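Local atomic coordinates of 3-phytase (Klebsiella pneumoniae, PDB entry 2WNH), a protein that probably hydrolyses phosphate groups from phytate (inositol hexakisphosphate), starting at the 3-position, as a member of the histidine acid phosphatase family. Residues Ser90-Ala95 and Ala119-Asn124; Gln173-Ala178 and Leu227-Ile232; Leu336-Gln341 and Gln363-Pro368. The protein carries 3 engineered substitutions. All coordinates share one frame; numbering follows the deposited sequence.

Contact 1: Ser90-Ala95 and Ala119-Asn124. Engineered in segment 119-124: Ala123 (natural residue Val).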
loop_
_atom_site.group_PDB
_atom_site.type_symbol
_atom_site.label_atom_id
_atom_site.label_comp_id
_atom_site.label_asym_id
_atom_site.label_seq_id
_atom_site.Cartn_x
_atom_site.Cartn_y
_atom_site.Cartn_z
ATOM N N SER B 90 -13.839 15.172 -12.574
ATOM C CA SER B 90 -14.153 13.798 -12.223
ATOM C C SER B 90 -15.540 13.704 -11.591
ATOM O O SER B 90 -16.303 12.808 -11.925
ATOM C CB SER B 90 -13.150 13.241 -11.211
ATOM O OG SER B 90 -11.812 13.270 -11.689
ATOM N N ILE B 91 -15.812 14.579 -10.621
ATOM C CA ILE B 91 -17.021 14.456 -9.786
ATOM C C ILE B 91 -17.497 15.812 -9.277
ATOM O O ILE B 91 -16.685 16.725 -9.031
ATOM C CB ILE B 91 -16.784 13.468 -8.595
ATOM C CG1 ILE B 91 -18.103 13.086 -7.856
ATOM C CG2 ILE B 91 -15.703 13.995 -7.629
ATOM C CD1 ILE B 91 -17.886 11.984 -6.845
ATOM N N TYR B 92 -18.819 15.936 -9.150
ATOM C CA TYR B 92 -19.436 17.043 -8.414
ATOM C C TYR B 92 -20.427 16.424 -7.459
ATOM O O TYR B 92 -21.302 15.657 -7.885
ATOM C CB TYR B 92 -20.135 18.065 -9.337
ATOM C CG TYR B 92 -20.661 19.269 -8.588
ATOM C CD1 TYR B 92 -19.810 20.315 -8.214
ATOM C CD2 TYR B 92 -22.011 19.356 -8.221
ATOM C CE1 TYR B 92 -20.298 21.424 -7.497
ATOM C CE2 TYR B 92 -22.496 20.460 -7.524
ATOM C CZ TYR B 92 -21.640 21.480 -7.165
ATOM O OH TYR B 92 -22.155 22.555 -6.446
ATOM N N VAL B 93 -20.269 16.744 -6.174
ATOM C CA VAL B 93 -21.149 16.181 -5.137
ATOM C C VAL B 93 -22.022 17.259 -4.534
ATOM O O VAL B 93 -21.520 18.256 -3.988
ATOM C CB VAL B 93 -20.334 15.479 -4.016
ATOM C CG1 VAL B 93 -21.277 14.838 -3.008
ATOM C CG2 VAL B 93 -19.382 14.417 -4.619
ATOM N N ARG B 94 -23.340 17.063 -4.639
ATOM C CA ARG B 94 -24.309 17.988 -4.060
ATOM C C ARG B 94 -25.200 17.231 -3.055
ATOM O O ARG B 94 -25.926 16.310 -3.422
ATOM C CB ARG B 94 -25.152 18.628 -5.176
ATOM C CG ARG B 94 -26.205 19.605 -4.629
ATOM C CD ARG B 94 -26.658 20.580 -5.694
ATOM N NE ARG B 94 -27.865 21.314 -5.294
ATOM C CZ ARG B 94 -28.344 22.327 -5.996
ATOM N NH1 ARG B 94 -27.676 22.739 -7.080
ATOM N NH2 ARG B 94 -29.471 22.934 -5.622
ATOM N N ALA B 95 -25.072 17.601 -1.787
ATOM C CA ALA B 95 -25.808 16.977 -0.691
ATOM C C ALA B 95 -26.892 17.896 -0.166
ATOM O O ALA B 95 -26.693 19.110 -0.045
ATOM C CB ALA B 95 -24.864 16.608 0.445
ATOM N N ALA B 119 -13.894 17.316 -1.460
ATOM C CA ALA B 119 -14.939 18.123 -0.813
ATOM C C ALA B 119 -16.318 17.863 -1.401
ATOM O O ALA B 119 -16.469 17.284 -2.497
ATOM C CB ALA B 119 -14.599 19.614 -0.886
ATOM N N ILE B 120 -17.335 18.274 -0.654
ATOM C CA ILE B 120 -18.710 18.168 -1.113
ATOM C C ILE B 120 -19.327 19.578 -1.124
ATOM O O ILE B 120 -18.715 20.550 -0.623
ATOM C CB ILE B 120 -19.543 17.185 -0.228
ATOM C CG1 ILE B 120 -19.600 17.692 1.217
ATOM C CG2 ILE B 120 -18.944 15.772 -0.312
ATOM C CD1 ILE B 120 -20.860 17.298 1.941
ATOM N N HIS B 121 -20.515 19.705 -1.709
ATOM C CA HIS B 121 -21.196 21.010 -1.781
ATOM C C HIS B 121 -22.626 20.890 -1.256
ATOM O O HIS B 121 -23.262 19.843 -1.402
ATOM C CB HIS B 121 -21.203 21.542 -3.216
ATOM C CG HIS B 121 -19.866 21.456 -3.885
ATOM N ND1 HIS B 121 -18.936 22.472 -3.832
ATOM C CD2 HIS B 121 -19.282 20.444 -4.573
ATOM C CE1 HIS B 121 -17.845 22.101 -4.483
ATOM N NE2 HIS B 121 -18.036 20.884 -4.955
ATOM N N TYR B 122 -23.105 21.944 -0.604
ATOM C CA TYR B 122 -24.477 21.952 -0.097
ATOM C C TYR B 122 -24.911 23.406 0.049
ATOM O O TYR B 122 -24.071 24.307 0.180
ATOM C CB TYR B 122 -24.577 21.217 1.242
ATOM C CG TYR B 122 -23.592 21.688 2.280
ATOM C CD1 TYR B 122 -22.311 21.136 2.344
ATOM C CD2 TYR B 122 -23.939 22.683 3.204
ATOM C CE1 TYR B 122 -21.395 21.559 3.285
ATOM C CE2 TYR B 122 -23.013 23.118 4.160
ATOM C CZ TYR B 122 -21.750 22.545 4.188
ATOM O OH TYR B 122 -20.821 22.944 5.114
ATOM N N ALA B 123 -26.224 23.620 0.044
ATOM C CA ALA B 123 -26.764 24.980 0.103
ATOM C C ALA B 123 -26.461 25.643 1.445
ATOM O O ALA B 123 -26.457 24.979 2.474
ATOM C CB ALA B 123 -28.263 24.957 -0.164
ATOM N N ASN B 124 -26.207 26.954 1.408
ATOM C CA ASN B 124 -25.940 27.763 2.605
ATOM C C ASN B 124 -27.075 27.718 3.637
ATOM O O ASN B 124 -26.820 27.594 4.841
ATOM C CB ASN B 124 -25.663 29.226 2.221
ATOM C CG ASN B 124 -24.428 29.391 1.334
ATOM O OD1 ASN B 124 -23.466 28.622 1.422
ATOM N ND2 ASN B 124 -24.454 30.408 0.472
HETATM O O HOH W 1 -17.575 17.625 -5.167
HETATM O O HOH W 2 -27.894 21.474 -0.542
#
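Segment 119-124, an extended loop, runs alongside strand 91-95 and meets it in a single beta bridge between Arg94 and His121, whose CA atoms lie 4.9 Å apart. The strand belongs to the central mixed sheet of the histidine phosphatase fold, where it pairs in parallel with strand 284-289; the loop lines its other edge. Two backbone bonds grip His121. Its N reaches Val93 O at 2.9 Å along a bent path (N-H...O 137°), the donor standing above the carbonyl plane, whereas Ala95 N meets His121 O nearly straight along the C=O axis. Arg94 CA adds a CA-H...O contact to that same carbonyl oxygen.

The main side-chain contact is an offset stack of the Tyr92 and His121 rings, with planes 12° apart and centroids separated by 4.4 Å. Tyr92 CG stands anti to the backbone N (chi1 -175°), and its CE1 sits over one face of the imidazole toward the rim, 3.2 Å from His121 CD2. Tyr92 OH passes beyond the stack to Leu404 N. Beside helix 99-112, Val93 CG1 touches Ile120 CG2. Water bridges flank the paired backbones: one water accepts from Val93 N and donates to Ala119 O, while a second donates to Ala95 O and accepts from the N of Ala123, an engineered residue, at 2.8 Å.

Contact 2: Gln173-Ala178 and Leu227-Ile232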
loop_
_atom_site.group_PDB
_atom_site.type_symbol
_atom_site.label_atom_id
_atom_site.label_comp_id
_atom_site.label_asym_id
_atom_site.label_seq_id
_atom_site.Cartn_x
_atom_site.Cartn_y
_atom_site.Cartn_z
ATOM N N GLN B 173 -46.112 -8.047 18.316
ATOM C CA GLN B 173 -45.279 -9.006 19.065
ATOM C C GLN B 173 -43.890 -8.462 19.399
ATOM O O GLN B 173 -43.341 -8.748 20.472
ATOM C CB GLN B 173 -45.109 -10.292 18.271
ATOM C CG GLN B 173 -46.333 -11.184 18.238
ATOM C CD GLN B 173 -46.210 -12.320 17.225
ATOM O OE1 GLN B 173 -47.210 -12.919 16.832
ATOM N NE2 GLN B 173 -44.987 -12.616 16.798
ATOM N N ALA B 174 -43.320 -7.687 18.477
ATOM C CA ALA B 174 -41.961 -7.175 18.639
ATOM C C ALA B 174 -41.900 -5.978 19.580
ATOM O O ALA B 174 -40.935 -5.839 20.339
ATOM C CB ALA B 174 -41.359 -6.806 17.261
ATOM N N VAL B 175 -42.922 -5.124 19.541
ATOM C CA VAL B 175 -42.835 -3.792 20.168
ATOM C C VAL B 175 -43.750 -3.515 21.378
ATOM O O VAL B 175 -43.511 -2.567 22.140
ATOM C CB VAL B 175 -42.966 -2.628 19.128
ATOM C CG1 VAL B 175 -42.025 -2.846 17.929
ATOM C CG2 VAL B 175 -44.419 -2.458 18.656
ATOM N N CYS B 176 -44.788 -4.327 21.556
ATOM C CA CYS B 176 -45.737 -4.085 22.647
ATOM C C CYS B 176 -45.373 -4.861 23.897
ATOM O O CYS B 176 -44.987 -6.026 23.815
ATOM C CB CYS B 176 -47.166 -4.395 22.203
ATOM S SG CYS B 176 -47.716 -3.297 20.867
ATOM N N GLN B 177 -45.471 -4.198 25.048
ATOM C CA GLN B 177 -45.243 -4.847 26.335
ATOM C C GLN B 177 -46.414 -5.737 26.703
ATOM O O GLN B 177 -47.577 -5.351 26.525
ATOM C CB GLN B 177 -45.054 -3.818 27.440
ATOM C CG GLN B 177 -43.818 -2.977 27.310
ATOM C CD GLN B 177 -43.603 -2.087 28.509
ATOM O OE1 GLN B 177 -43.080 -2.527 29.533
ATOM N NE2 GLN B 177 -43.995 -0.822 28.389
ATOM N N ALA B 178 -46.095 -6.923 27.221
ATOM C CA ALA B 178 -47.091 -7.854 27.744
ATOM C C ALA B 178 -47.974 -7.164 28.776
ATOM O O ALA B 178 -47.470 -6.573 29.736
ATOM C CB ALA B 178 -46.405 -9.075 28.363
ATOM N N LEU B 227 -32.639 -3.535 20.170
ATOM C CA LEU B 227 -33.331 -3.383 18.902
ATOM C C LEU B 227 -34.841 -3.435 19.158
ATOM O O LEU B 227 -35.530 -2.422 19.015
ATOM C CB LEU B 227 -32.875 -4.452 17.884
ATOM C CG LEU B 227 -33.700 -4.570 16.593
ATOM C CD1 LEU B 227 -33.692 -3.236 15.838
ATOM C CD2 LEU B 227 -33.205 -5.704 15.722
ATOM N N ALA B 228 -35.340 -4.603 19.551
ATOM C CA ALA B 228 -36.751 -4.755 19.897
ATOM C C ALA B 228 -36.829 -5.589 21.166
ATOM O O ALA B 228 -37.512 -6.616 21.198
ATOM C CB ALA B 228 -37.521 -5.434 18.760
ATOM N N TRP B 229 -36.117 -5.143 22.200
ATOM C CA TRP B 229 -36.164 -5.800 23.513
ATOM C C TRP B 229 -35.925 -7.311 23.421
ATOM O O TRP B 229 -36.530 -8.093 24.156
ATOM C CB TRP B 229 -37.496 -5.470 24.214
ATOM C CG TRP B 229 -37.691 -3.980 24.369
ATOM C CD1 TRP B 229 -37.246 -3.204 25.401
ATOM C CD2 TRP B 229 -38.344 -3.084 23.449
ATOM N NE1 TRP B 229 -37.590 -1.890 25.191
ATOM C CE2 TRP B 229 -38.256 -1.789 23.999
ATOM C CE3 TRP B 229 -38.998 -3.255 22.217
ATOM C CZ2 TRP B 229 -38.800 -0.667 23.363
ATOM C CZ3 TRP B 229 -39.524 -2.141 21.583
ATOM C CH2 TRP B 229 -39.420 -0.864 22.155
ATOM N N GLY B 230 -35.037 -7.711 22.511
ATOM C CA GLY B 230 -34.701 -9.117 22.313
ATOM C C GLY B 230 -35.672 -9.940 21.488
ATOM O O GLY B 230 -35.434 -11.107 21.267
ATOM N N LYS B 231 -36.737 -9.329 20.979
ATOM C CA LYS B 231 -37.775 -10.081 20.271
ATOM C C LYS B 231 -37.444 -10.390 18.800
ATOM O O LYS B 231 -38.080 -11.260 18.178
ATOM C CB LYS B 231 -39.131 -9.359 20.379
ATOM C CG LYS B 231 -39.630 -9.069 21.804
ATOM C CD LYS B 231 -39.983 -10.337 22.548
ATOM C CE LYS B 231 -40.856 -10.044 23.772
ATOM N NZ LYS B 231 -40.943 -11.250 24.659
ATOM N N ILE B 232 -36.480 -9.660 18.235
ATOM C CA ILE B 232 -36.067 -9.873 16.843
ATOM C C ILE B 232 -34.613 -10.316 16.808
ATOM O O ILE B 232 -33.734 -9.606 17.290
ATOM C CB ILE B 232 -36.272 -8.616 15.953
ATOM C CG1 ILE B 232 -37.780 -8.317 15.805
ATOM C CG2 ILE B 232 -35.606 -8.822 14.574
ATOM C CD1 ILE B 232 -38.119 -7.021 15.090
#
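Apolar contacts carry most of this junction between the C-terminal end of helix 165-175 and the loop 227-232; no hydrogen bond crosses it. Ala174 is the central residue. Its CB meets the tip of Ile232, CD1, at 3.9 Å and lies 4.3 Å from Ala228 CB, and the backbones come close here, the CA atoms of Ala174 and Lys231 5.4 Å apart. Val175 CB packs against the six-membered part of the Trp229 indole, 4.3 Å from CZ3.

Contacts to backbone oxygens form a second group. Ala174 O approaches the indole at its edge, near the ring plane, 3.7 Å from Trp229 CE3. The aliphatic base of Lys231 lies against the same helix end, with CG 3.8 Å from Ala174 O; the chain then bends at chi2 (-68°) and carries its ammonium away.

The loop owes its shape to a type I' beta turn from Ala228 to Lys231, closed by Lys231 N bonding to Ala228 O at 2.8 Å. Trp229 and Gly230 occupy its two positive-phi central positions, and Trp229, Lys231 and Ala228 all direct CB toward the helix.

Just past the helix, Cys176 forms a disulfide with Cys182. Arg44 makes a cation-pi contact with Trp229, helix 204-219 packs Leu214 against Val175 and Ala228, and helix 235-239 meets Ile232 through Ile238.

Contact 3: Leu336-Gln341 and Gln363-Pro368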
loop_
_atom_site.group_PDB
_atom_site.type_symbol
_atom_site.label_atom_id
_atom_site.label_comp_id
_atom_site.label_asym_id
_atom_site.label_seq_id
_atom_site.Cartn_x
_atom_site.Cartn_y
_atom_site.Cartn_z
ATOM N N LEU B 336 -28.792 4.525 -22.460
ATOM C CA LEU B 336 -28.952 4.808 -21.049
ATOM C C LEU B 336 -29.122 3.489 -20.297
ATOM O O LEU B 336 -29.777 2.574 -20.788
ATOM C CB LEU B 336 -30.173 5.711 -20.854
ATOM C CG LEU B 336 -30.405 6.274 -19.459
ATOM C CD1 LEU B 336 -29.322 7.290 -19.116
ATOM C CD2 LEU B 336 -31.801 6.896 -19.351
ATOM N N ARG B 337 -28.484 3.394 -19.130
ATOM C CA ARG B 337 -28.720 2.315 -18.172
ATOM C C ARG B 337 -29.283 2.945 -16.908
ATOM O O ARG B 337 -28.806 3.998 -16.462
ATOM C CB ARG B 337 -27.400 1.597 -17.875
ATOM C CG ARG B 337 -27.520 0.505 -16.852
ATOM C CD ARG B 337 -26.236 -0.264 -16.756
ATOM N NE ARG B 337 -26.355 -1.318 -15.765
ATOM C CZ ARG B 337 -25.484 -1.523 -14.787
ATOM N NH1 ARG B 337 -24.425 -0.726 -14.649
ATOM N NH2 ARG B 337 -25.685 -2.528 -13.945
ATOM N N VAL B 338 -30.309 2.314 -16.326
ATOM C CA VAL B 338 -31.007 2.891 -15.181
ATOM C C VAL B 338 -31.175 1.769 -14.170
ATOM O O VAL B 338 -31.679 0.694 -14.505
ATOM C CB VAL B 338 -32.412 3.409 -15.605
ATOM C CG1 VAL B 338 -33.144 3.962 -14.399
ATOM C CG2 VAL B 338 -32.275 4.459 -16.676
ATOM N N TYR B 339 -30.725 1.979 -12.931
ATOM C CA TYR B 339 -30.873 0.904 -11.947
ATOM C C TYR B 339 -30.962 1.409 -10.526
ATOM O O TYR B 339 -30.639 2.570 -10.249
ATOM C CB TYR B 339 -29.752 -0.147 -12.081
ATOM C CG TYR B 339 -28.347 0.369 -11.924
ATOM C CD1 TYR B 339 -27.653 0.869 -13.016
ATOM C CD2 TYR B 339 -27.704 0.328 -10.683
ATOM C CE1 TYR B 339 -26.357 1.329 -12.883
ATOM C CE2 TYR B 339 -26.380 0.781 -10.536
ATOM C CZ TYR B 339 -25.731 1.291 -11.647
ATOM O OH TYR B 339 -24.420 1.734 -11.587
ATOM N N PHE B 340 -31.428 0.536 -9.637
ATOM C CA PHE B 340 -31.463 0.819 -8.229
ATOM C C PHE B 340 -30.589 -0.222 -7.547
ATOM O O PHE B 340 -30.623 -1.400 -7.914
ATOM C CB PHE B 340 -32.889 0.732 -7.672
ATOM C CG PHE B 340 -32.965 1.015 -6.192
ATOM C CD1 PHE B 340 -32.734 2.300 -5.695
ATOM C CD2 PHE B 340 -33.229 -0.012 -5.287
ATOM C CE1 PHE B 340 -32.765 2.571 -4.326
ATOM C CE2 PHE B 340 -33.273 0.264 -3.903
ATOM C CZ PHE B 340 -33.040 1.548 -3.432
ATOM N N GLN B 341 -29.779 0.226 -6.595
ATOM C CA GLN B 341 -28.870 -0.678 -5.892
ATOM C C GLN B 341 -28.903 -0.459 -4.389
ATOM O O GLN B 341 -29.067 0.678 -3.935
ATOM C CB GLN B 341 -27.431 -0.511 -6.429
ATOM C CG GLN B 341 -26.792 0.825 -6.064
ATOM C CD GLN B 341 -25.424 1.008 -6.706
ATOM O OE1 GLN B 341 -24.659 0.056 -6.828
ATOM N NE2 GLN B 341 -25.127 2.229 -7.134
ATOM N N GLN B 363 -31.437 -3.880 -9.329
ATOM C CA GLN B 363 -32.473 -4.120 -10.326
ATOM C C GLN B 363 -32.440 -3.037 -11.392
ATOM O O GLN B 363 -32.399 -1.843 -11.099
ATOM C CB GLN B 363 -33.865 -4.201 -9.687
ATOM C CG GLN B 363 -34.932 -4.589 -10.710
ATOM C CD GLN B 363 -36.247 -5.010 -10.065
ATOM O OE1 GLN B 363 -36.287 -5.486 -8.911
ATOM N NE2 GLN B 363 -37.335 -4.853 -10.819
ATOM N N GLU B 364 -32.431 -3.467 -12.645
ATOM C CA GLU B 364 -32.389 -2.507 -13.732
ATOM C C GLU B 364 -33.773 -2.237 -14.306
ATOM O O GLU B 364 -34.598 -3.148 -14.395
ATOM C CB GLU B 364 -31.496 -3.068 -14.852
ATOM C CG GLU B 364 -30.066 -3.385 -14.444
ATOM C CD GLU B 364 -29.288 -3.959 -15.613
ATOM O OE1 GLU B 364 -29.638 -5.103 -16.075
ATOM O OE2 GLU B 364 -28.344 -3.268 -16.078
ATOM N N TRP B 365 -34.018 -0.990 -14.689
ATOM C CA TRP B 365 -35.200 -0.594 -15.466
ATOM C C TRP B 365 -35.013 -1.011 -16.918
ATOM O O TRP B 365 -33.879 -1.059 -17.423
ATOM C CB TRP B 365 -35.356 0.930 -15.377
ATOM C CG TRP B 365 -36.448 1.517 -16.202
ATOM C CD1 TRP B 365 -37.761 1.688 -15.838
ATOM C CD2 TRP B 365 -36.325 2.070 -17.523
ATOM N NE1 TRP B 365 -38.468 2.285 -16.868
ATOM C CE2 TRP B 365 -37.609 2.534 -17.907
ATOM C CE3 TRP B 365 -35.257 2.208 -18.427
ATOM C CZ2 TRP B 365 -37.846 3.129 -19.141
ATOM C CZ3 TRP B 365 -35.508 2.774 -19.658
ATOM C CH2 TRP B 365 -36.787 3.235 -20.006
ATOM N N ARG B 366 -36.114 -1.292 -17.598
ATOM C CA ARG B 366 -36.068 -1.598 -19.024
ATOM C C ARG B 366 -37.398 -1.271 -19.693
ATOM O O ARG B 366 -38.419 -1.082 -19.029
ATOM C CB ARG B 366 -35.707 -3.066 -19.265
ATOM C CG ARG B 366 -36.709 -4.063 -18.691
ATOM C CD ARG B 366 -36.541 -5.449 -19.337
ATOM N NE ARG B 366 -36.780 -5.370 -20.780
ATOM C CZ ARG B 366 -35.863 -5.573 -21.727
ATOM N NH1 ARG B 366 -34.617 -5.918 -21.411
ATOM N NH2 ARG B 366 -36.208 -5.447 -23.004
ATOM N N GLN B 367 -37.355 -1.204 -21.015
ATOM C CA GLN B 367 -38.546 -1.067 -21.840
ATOM C C GLN B 367 -38.222 -1.719 -23.168
ATOM O O GLN B 367 -37.055 -2.011 -23.433
ATOM C CB GLN B 367 -38.915 0.400 -22.001
ATOM C CG GLN B 367 -37.928 1.261 -22.815
ATOM C CD GLN B 367 -38.508 2.645 -23.090
ATOM O OE1 GLN B 367 -39.671 2.911 -22.772
ATOM N NE2 GLN B 367 -37.707 3.525 -23.682
ATOM N N PRO B 368 -39.245 -2.009 -24.003
ATOM C CA PRO B 368 -38.930 -2.590 -25.321
ATOM C C PRO B 368 -37.844 -1.813 -26.063
ATOM O O PRO B 368 -37.818 -0.570 -26.017
ATOM C CB PRO B 368 -40.269 -2.486 -26.066
ATOM C CG PRO B 368 -41.294 -2.641 -24.956
ATOM C CD PRO B 368 -40.706 -1.884 -23.784
HETATM O O HOH W 3 -31.313 0.022 -17.649
#
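Strands 334-342 and 361-364 run antiparallel here, with Phe340 and Gln363 as a hydrogen-bonded pair and Tyr339 and Glu364 as a non-hydrogen-bonded pair. Both backbone bonds of the first pair are formed: Phe340 N to Gln363 O and Gln363 N to Phe340 O, each 3.0 Å long. Beyond the next pair, Trp365 N donates to Val338 O at 2.9 Å, standing above the carbonyl plane rather than on a lone pair. The Val338 N-H is taken up by a water at 2.8 Å, which also lies within hydrogen-bonding distance of Trp365 O and may donate to it, so the water stands where the second direct bond of a pair between Val338 and Trp365 would lie.

Among the side chains, a salt bridge joins the polar groups. Arg337, extended from CG to NE, offers its NE-H to Glu364 OE2 over 2.8 Å in a nearly straight bond (169°). The oxygen lies in the guanidinium plane and uses its anti lone pair, although the carboxylate plane is turned 77° from that of the guanidinium. Each charged group has another partner: Arg337 NH1 pairs with Glu324, and Glu364 OE1 binds Thr377 OG1. Glu324 also receives Tyr339 OH. Tyr339 CE1 lies 3.3 Å above one guanidinium face, toward its rim; the two carboxylates, Glu364 and Glu324, probably balance the buried arginine's charge.

Near the water, Val338 and Trp365 run alongside each other in the same direction, with CB atoms 3.9 Å apart. The pairing is that of an antiparallel beta-sheet edge, adding the short strand 361-364 to the mixed central sheet of the histidine phosphatase fold.

The three contacts follow one another in series along the chain, each closing before the next opens. Contacts 1 and 3 reach the same mixed central sheet through different strands, 91-95 and 334-342, connected across it by strands 284-289, 14-24 and 320-328. Their centres are 25 Å apart and their nearest atoms about 12 Å. Contact 2 belongs to the helical region: its centre lies 40 Å from that of contact 1 and 38 Å from that of contact 3, on the opposite side of the chain's centre from both. Together they join loops and a short strand to two separate parts of the fold, the sheet and the helices, without touching one another.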